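Local coordinates for ferredoxin (Thermus aquaticus, PDB 1H98), which carries electrons between metabolic partners by means of one [4Fe-4S] and one [3Fe-4S] iron-sulfur cluster, at residues V19-C24 and E38-G43. Residues are numbered along the deposited sequence; the frame is centred on the assembly and turned at random.
Sequences VCPVEC and ECIDCG. With SF4 (iron/sulfur cluster), chain B.
Pro21, Val22 and Cys24 pack against residues 38-42 beside the [4Fe-4S] cluster that both segments bind. Cys20 meets the other segment through the cluster. Its SG lies anti to the backbone N (chi1 180°) and ligates iron FE2 at 2.3 Å. Cys39 and Cys42 ligate FE1 and FE4 from the other segment. Glu23 N bonds to Cys20 O and closes a type I turn. Just past it, Cys24 N gives a long but nearly straight hydrogen bond to Cys20 SG. Such N-H donors to cysteine sulfur are expected to temper the charge of the cluster. Pro21 sets CD and CG against Cys42 SG, with CD at 3.8 Å. Its CG also meets Ile40 CD1 at 4.0 Å. Val22 sends its two methyls different ways. Val22 CG1 touches Ile40 CG2 and CD1, while Val22 CG2 comes 3.5 Å from sulfide S3. An alanine here would probably open a gap beside S3 and leave Ile40 CG2 without its Val22 neighbour. Cys24 is not a cluster ligand. Its SG packs 3.6 Å from Cys39 CA and equally near sulfide S4. Its CB lies 3.3 Å from Glu38 OE1, an oxygen hydrogen-bonded to Tyr26 OH. No hydrogen bond joins the two segments. Residues 19-24 lead from helix 15-19 into strand 25-27, and residues 38-43 run from strand 32-34 toward helix 45-48, where Cys45 completes the cluster's ligands.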
loop_
_atom_site.group_PDB
_atom_site.type_symbol
_atom_site.label_atom_id
_atom_site.label_comp_id
_atom_site.label_asym_id
_atom_site.label_seq_id
_atom_site.Cartn_x
_atom_site.Cartn_y
_atom_site.Cartn_z
ATOM N N VAL A 19 7.751 6.648 -6.793
ATOM C CA VAL A 19 7.094 6.509 -8.083
ATOM C C VAL A 19 5.621 6.927 -8.073
ATOM O O VAL A 19 5.007 7.055 -9.131
ATOM C CB VAL A 19 7.238 5.072 -8.651
ATOM C CG1 VAL A 19 8.707 4.711 -8.789
ATOM C CG2 VAL A 19 6.521 4.061 -7.763
ATOM N N CYS A 20 5.054 7.153 -6.892
ATOM C CA CYS A 20 3.645 7.546 -6.797
ATOM C C CYS A 20 3.433 8.999 -7.241
ATOM O O CYS A 20 3.872 9.931 -6.572
ATOM C CB CYS A 20 3.126 7.327 -5.374
ATOM S SG CYS A 20 1.399 7.785 -5.158
ATOM N N PRO A 21 2.681 9.209 -8.335
ATOM C CA PRO A 21 2.415 10.552 -8.864
ATOM C C PRO A 21 1.643 11.500 -7.949
ATOM O O PRO A 21 1.753 12.720 -8.090
ATOM C CB PRO A 21 1.630 10.263 -10.142
ATOM C CG PRO A 21 0.881 9.012 -9.796
ATOM C CD PRO A 21 1.958 8.192 -9.121
ATOM N N VAL A 22 0.836 10.951 -7.045
ATOM C CA VAL A 22 0.042 11.781 -6.141
ATOM C C VAL A 22 0.545 11.806 -4.703
ATOM O O VAL A 22 -0.074 12.436 -3.843
ATOM C CB VAL A 22 -1.457 11.385 -6.159
ATOM C CG1 VAL A 22 -2.061 11.709 -7.518
ATOM C CG2 VAL A 22 -1.629 9.905 -5.845
ATOM N N GLU A 23 1.666 11.129 -4.451
ATOM C CA GLU A 23 2.276 11.066 -3.119
ATOM C C GLU A 23 1.279 10.698 -2.017
ATOM O O GLU A 23 1.199 11.373 -0.989
ATOM C CB GLU A 23 2.952 12.404 -2.781
ATOM C CG GLU A 23 4.000 12.866 -3.798
ATOM C CD GLU A 23 4.453 14.310 -3.585
ATOM O OE1 GLU A 23 3.817 15.042 -2.791
ATOM O OE2 GLU A 23 5.449 14.719 -4.220
ATOM N N CYS A 24 0.549 9.606 -2.220
ATOM C CA CYS A 24 -0.433 9.161 -1.243
ATOM C C CYS A 24 -0.001 7.926 -0.444
ATOM O O CYS A 24 -0.840 7.204 0.093
ATOM C CB CYS A 24 -1.771 8.908 -1.934
ATOM S SG CYS A 24 -1.734 7.572 -3.138
ATOM N N GLU A 38 -7.068 9.059 -1.840
ATOM C CA GLU A 38 -6.134 9.822 -2.667
ATOM C C GLU A 38 -5.589 9.023 -3.849
ATOM O O GLU A 38 -5.284 9.588 -4.905
ATOM C CB GLU A 38 -4.970 10.351 -1.819
ATOM C CG GLU A 38 -5.391 11.322 -0.730
ATOM C CD GLU A 38 -4.230 11.813 0.129
ATOM O OE1 GLU A 38 -3.090 11.333 -0.037
ATOM O OE2 GLU A 38 -4.466 12.694 0.982
ATOM N N CYS A 39 -5.426 7.718 -3.648
ATOM C CA CYS A 39 -4.907 6.829 -4.679
ATOM C C CYS A 39 -5.730 6.888 -5.973
ATOM O O CYS A 39 -6.957 6.787 -5.940
ATOM C CB CYS A 39 -4.859 5.395 -4.144
ATOM S SG CYS A 39 -4.308 4.172 -5.344
ATOM N N ILE A 40 -5.050 7.051 -7.108
ATOM C CA ILE A 40 -5.718 7.121 -8.412
ATOM C C ILE A 40 -5.656 5.800 -9.180
ATOM O O ILE A 40 -6.044 5.733 -10.348
ATOM C CB ILE A 40 -5.140 8.255 -9.302
ATOM C CG1 ILE A 40 -3.655 8.020 -9.576
ATOM C CG2 ILE A 40 -5.373 9.618 -8.646
ATOM C CD1 ILE A 40 -3.047 9.051 -10.497
ATOM N N ASP A 41 -5.131 4.765 -8.529
ATOM C CA ASP A 41 -5.028 3.435 -9.118
ATOM C C ASP A 41 -4.225 3.353 -10.407
ATOM O O ASP A 41 -4.566 2.576 -11.300
ATOM C CB ASP A 41 -6.425 2.843 -9.352
ATOM C CG ASP A 41 -7.070 2.364 -8.077
ATOM O OD1 ASP A 41 -6.452 1.538 -7.388
ATOM O OD2 ASP A 41 -8.190 2.809 -7.756
ATOM N N CYS A 42 -3.140 4.115 -10.498
ATOM C CA CYS A 42 -2.317 4.069 -11.700
ATOM C C CYS A 42 -1.463 2.787 -11.759
ATOM O O CYS A 42 -0.988 2.405 -12.826
ATOM C CB CYS A 42 -1.439 5.311 -11.792
ATOM S SG CYS A 42 -0.147 5.361 -10.558
ATOM N N GLY A 43 -1.241 2.151 -10.607
ATOM C CA GLY A 43 -0.478 0.908 -10.561
ATOM C C GLY A 43 1.039 0.991 -10.605
ATOM O O GLY A 43 1.709 -0.031 -10.460
HETATM FE FE1 SF4 B . -2.178 4.604 -5.986
HETATM FE FE2 SF4 B . 0.232 5.987 -5.956
HETATM FE FE3 SF4 B . 0.214 3.242 -6.295
HETATM FE FE4 SF4 B . -0.671 4.925 -8.295
HETATM S S1 SF4 B . 1.496 4.777 -7.474
HETATM S S2 SF4 B . -1.717 2.940 -7.525
HETATM S S3 SF4 B . -1.700 6.591 -7.089
HETATM S S4 SF4 B . -0.491 4.418 -4.398
#